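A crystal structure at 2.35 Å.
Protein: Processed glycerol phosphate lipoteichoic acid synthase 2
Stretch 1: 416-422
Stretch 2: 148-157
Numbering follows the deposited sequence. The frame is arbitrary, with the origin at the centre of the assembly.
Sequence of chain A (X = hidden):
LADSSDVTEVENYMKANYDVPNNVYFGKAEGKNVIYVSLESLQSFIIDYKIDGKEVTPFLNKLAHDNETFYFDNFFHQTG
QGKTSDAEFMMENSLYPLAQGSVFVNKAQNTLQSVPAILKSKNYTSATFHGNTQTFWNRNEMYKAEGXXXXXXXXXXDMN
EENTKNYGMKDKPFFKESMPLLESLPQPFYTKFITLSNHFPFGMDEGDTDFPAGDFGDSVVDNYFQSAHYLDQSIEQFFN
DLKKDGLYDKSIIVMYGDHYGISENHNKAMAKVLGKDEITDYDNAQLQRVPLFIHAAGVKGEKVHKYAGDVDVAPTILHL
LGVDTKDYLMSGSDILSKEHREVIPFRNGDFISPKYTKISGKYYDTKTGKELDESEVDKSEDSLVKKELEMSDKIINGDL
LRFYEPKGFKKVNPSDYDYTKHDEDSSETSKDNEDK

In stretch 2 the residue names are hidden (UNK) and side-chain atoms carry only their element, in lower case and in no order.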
# COMPACT_ATOMS: atom_id res chain seq x y z
N ASP A 416 17.13 17.20 -10.52
CA ASP A 416 16.62 18.28 -9.67
C ASP A 416 16.68 17.95 -8.20
O ASP A 416 16.71 18.84 -7.36
CB ASP A 416 15.14 18.58 -9.97
CG ASP A 416 14.91 19.31 -11.29
OD1 ASP A 416 15.81 20.01 -11.83
OD2 ASP A 416 13.77 19.20 -11.79
N TYR A 417 16.60 16.66 -7.87
CA TYR A 417 16.44 16.23 -6.48
C TYR A 417 17.78 15.93 -5.82
O TYR A 417 18.69 15.41 -6.44
CB TYR A 417 15.42 15.09 -6.41
CG TYR A 417 14.16 15.49 -7.16
CD1 TYR A 417 13.31 16.49 -6.66
CD2 TYR A 417 13.87 14.95 -8.42
CE1 TYR A 417 12.19 16.92 -7.37
CE2 TYR A 417 12.73 15.36 -9.13
CZ TYR A 417 11.90 16.35 -8.60
OH TYR A 417 10.79 16.78 -9.30
N ASP A 418 17.93 16.35 -4.58
CA ASP A 418 19.15 16.10 -3.85
C ASP A 418 18.76 15.76 -2.43
O ASP A 418 18.00 16.50 -1.81
CB ASP A 418 20.03 17.33 -3.86
CG ASP A 418 21.25 17.18 -2.94
OD1 ASP A 418 21.97 16.15 -3.11
OD2 ASP A 418 21.46 18.11 -2.09
N TYR A 419 19.24 14.63 -1.94
CA TYR A 419 18.83 14.15 -0.63
C TYR A 419 19.95 14.05 0.41
O TYR A 419 19.87 13.27 1.37
CB TYR A 419 18.13 12.79 -0.76
CG TYR A 419 16.96 12.71 -1.72
CD1 TYR A 419 15.96 13.70 -1.77
CD2 TYR A 419 16.84 11.60 -2.54
CE1 TYR A 419 14.86 13.57 -2.64
CE2 TYR A 419 15.76 11.44 -3.39
CZ TYR A 419 14.78 12.41 -3.45
OH TYR A 419 13.76 12.16 -4.33
N THR A 420 20.99 14.84 0.22
CA THR A 420 22.03 15.01 1.22
C THR A 420 21.48 15.95 2.32
O THR A 420 20.89 16.99 2.02
CB THR A 420 23.30 15.60 0.56
OG1 THR A 420 23.72 14.76 -0.52
CG2 THR A 420 24.43 15.74 1.58
N LYS A 421 21.65 15.54 3.59
CA LYS A 421 21.34 16.42 4.72
C LYS A 421 22.50 17.39 4.88
O LYS A 421 23.65 16.97 4.81
CB LYS A 421 21.11 15.62 6.02
CG LYS A 421 21.16 16.47 7.34
CD LYS A 421 20.13 16.00 8.37
CE LYS A 421 20.34 16.52 9.79
NZ LYS A 421 20.75 17.95 9.90
N HIS A 422 22.21 18.67 5.05
CA HIS A 422 23.31 19.62 5.16
C HIS A 422 23.77 19.89 6.58
O HIS A 422 24.95 19.69 6.89
CB HIS A 422 23.05 20.91 4.38
CG HIS A 422 24.21 21.33 3.52
ND1 HIS A 422 24.58 20.64 2.38
CD2 HIS A 422 25.11 22.34 3.66
CE1 HIS A 422 25.64 21.22 1.85
NE2 HIS A 422 25.99 22.25 2.60
N UNK A 148 9.90 12.81 -6.03
CA UNK A 148 9.70 13.13 -4.63
C UNK A 148 10.70 14.26 -4.30
O UNK A 148 11.91 14.09 -4.53
c UNK A 148 7.63 10.96 -4.38
c UNK A 148 9.02 10.71 -4.00
c UNK A 148 9.65 12.38 -2.22
c UNK A 148 9.90 11.94 -3.67
N UNK A 149 10.20 15.39 -3.77
CA UNK A 149 11.07 16.58 -3.53
C UNK A 149 12.01 16.34 -2.37
O UNK A 149 13.12 16.84 -2.39
c UNK A 149 9.37 18.30 -4.32
c UNK A 149 10.29 17.88 -3.21
o UNK A 149 9.89 18.66 -5.37
o UNK A 149 8.12 18.24 -4.15
N UNK A 150 11.55 15.63 -1.34
CA UNK A 150 12.35 15.51 -0.13
C UNK A 150 12.38 14.10 0.47
O UNK A 150 11.37 13.40 0.49
c UNK A 150 11.15 18.79 1.53
c UNK A 150 11.87 16.51 0.93
c UNK A 150 12.04 18.00 0.59
n UNK A 150 12.39 20.93 1.41
c UNK A 150 11.07 20.28 1.21
N UNK A 151 13.54 13.70 0.97
CA UNK A 151 13.66 12.40 1.59
C UNK A 151 14.20 12.54 3.01
O UNK A 151 15.37 12.71 3.21
c UNK A 151 14.55 11.48 0.72
c UNK A 151 15.14 9.06 0.32
c UNK A 151 13.83 9.60 2.26
c UNK A 151 15.10 7.69 0.69
c UNK A 151 13.78 8.25 2.63
c UNK A 151 14.50 10.02 1.10
c UNK A 151 14.42 7.29 1.84
N UNK A 152 13.32 12.47 4.02
CA UNK A 152 13.76 12.52 5.42
C UNK A 152 14.16 11.14 5.89
O UNK A 152 13.36 10.44 6.50
c UNK A 152 12.39 14.57 6.07
c UNK A 152 11.00 16.31 5.11
c UNK A 152 13.04 16.92 6.22
c UNK A 152 13.28 15.55 6.48
c UNK A 152 11.91 17.30 5.52
c UNK A 152 11.25 14.96 5.37
c UNK A 152 12.67 13.12 6.33
N UNK A 153 15.40 10.74 5.62
CA UNK A 153 15.84 9.42 6.06
C UNK A 153 16.43 9.47 7.48
O UNK A 153 16.25 10.47 8.22
c UNK A 153 18.17 9.49 5.05
c UNK A 153 16.82 8.79 5.05
o UNK A 153 19.07 8.99 4.34
o UNK A 153 18.34 10.53 5.75
N UNK A 154 17.12 8.39 7.86
CA UNK A 154 17.71 8.22 9.19
C UNK A 154 18.68 9.33 9.61
O UNK A 154 18.92 9.51 10.79
c UNK A 154 18.35 6.83 9.38
o UNK A 154 19.52 6.66 8.60
N UNK A 155 19.21 10.09 8.66
CA UNK A 155 20.09 11.21 9.02
C UNK A 155 19.34 12.27 9.84
O UNK A 155 19.96 13.05 10.56
c UNK A 155 20.77 11.83 7.78
N UNK A 156 18.02 12.30 9.75
CA UNK A 156 17.24 13.34 10.41
C UNK A 156 16.64 12.91 11.75
O UNK A 156 15.93 13.69 12.38
c UNK A 156 16.94 13.99 7.14
c UNK A 156 16.57 16.03 8.37
c UNK A 156 16.56 14.63 8.32
c UNK A 156 17.36 16.10 6.09
o UNK A 156 17.78 16.79 4.96
c UNK A 156 16.99 16.78 7.25
c UNK A 156 17.35 14.72 6.03
c UNK A 156 16.11 13.82 9.51
N UNK A 157 16.91 11.67 12.16
CA UNK A 157 16.49 11.14 13.45
C UNK A 157 17.68 10.87 14.37
O UNK A 157 18.76 10.57 13.90
c UNK A 157 14.46 10.15 12.34
o UNK A 157 11.21 10.97 9.90
c UNK A 157 13.23 10.53 12.87
c UNK A 157 14.58 10.05 10.95
c UNK A 157 12.16 10.80 12.06
c UNK A 157 12.29 10.69 10.69
c UNK A 157 15.64 9.89 13.24
c UNK A 157 13.50 10.31 10.12
O HOH W 1 19.82 12.30 4.42

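Position 148 carries four side-chain carbons, forked at the first, with one arm two carbons long. That is a beta-branched aliphatic chain. Its CB lies 3.9 Å from Tyr419 OH, but its CA-to-CB bond points away overall. The residue is Ile148. Its backbone matters more: Tyr419 OH donates a hydrogen bond to Ile148 O at 2.7 Å.

Position 149 has two carbons, the second bearing two oxygens. Its CA-to-CB bond points away, yet the end of the side chain returns to stretch 1, where an oxygen meets the edge of the Tyr417 ring, near its plane. This is a short carboxylate, Asp149. Asp149 OD1 sits 3.5 Å from Tyr417 CE1. Such an approach suits an acidic oxygen, because ring hydrogens are slightly positive.

Position 150 shows four carbons in a row ending in nitrogen. Its CA-to-CB bond points away, and the side chain makes no contact with stretch 1. It is Lys150. The backbone does approach: Tyr419 CE1 lies 4.0 Å from Lys150 C.

Position 151 has one carbon and then a ring of six carbons, without oxygen. Its CB lies over one face of the Tyr419 ring, 3.6 Å from Tyr419 CD1. Its own ring turns an edge toward the face of Tyr419, with planes at 84°. It is Phe151.

Position 152 has the same composition, one carbon and a six-carbon ring. Its CA-to-CB bond points away, and though the ring end comes nearer, it makes no contact with stretch 1. It is Phe152.

Position 153 has two carbons, the second with two oxygens. It does not touch stretch 1 directly. It is Asp153. The oxygen of water 1 lies 2.7 Å from Asp153 OD1 and 3.2 Å from Tyr419 O, and so bridges the two stretches.

Position 154 has one carbon and one oxygen, a small hydroxyl side chain out of reach of stretch 1. It is Ser154.

Position 155 has a single carbon. Its CB is 4.2 Å from Lys421 CB. It is Ala155. Ala155 N donates to Asp153 OD1 at 3.1 Å.

Position 156 has one carbon, then a six-carbon ring bearing one oxygen. Lys421 CD lies over the ring face in a CH-pi contact. It is Tyr156. Lys421 CD is 3.4 Å from Tyr156 CE1.

Position 157 has the same phenol pattern but lies out of reach. It is Tyr157.

The contact centres on Tyr419. Its hydroxyl is anchored on a backbone oxygen, while a ring face receives Phe151 CB. Farther along, the aliphatic part of Lys421 packs on Tyr156. No salt bridge joins the two stretches; they bury 494 Å², both sides summed, with one direct hydrogen bond between them.

Stretch 2 148-157: IDKFFDSAYY
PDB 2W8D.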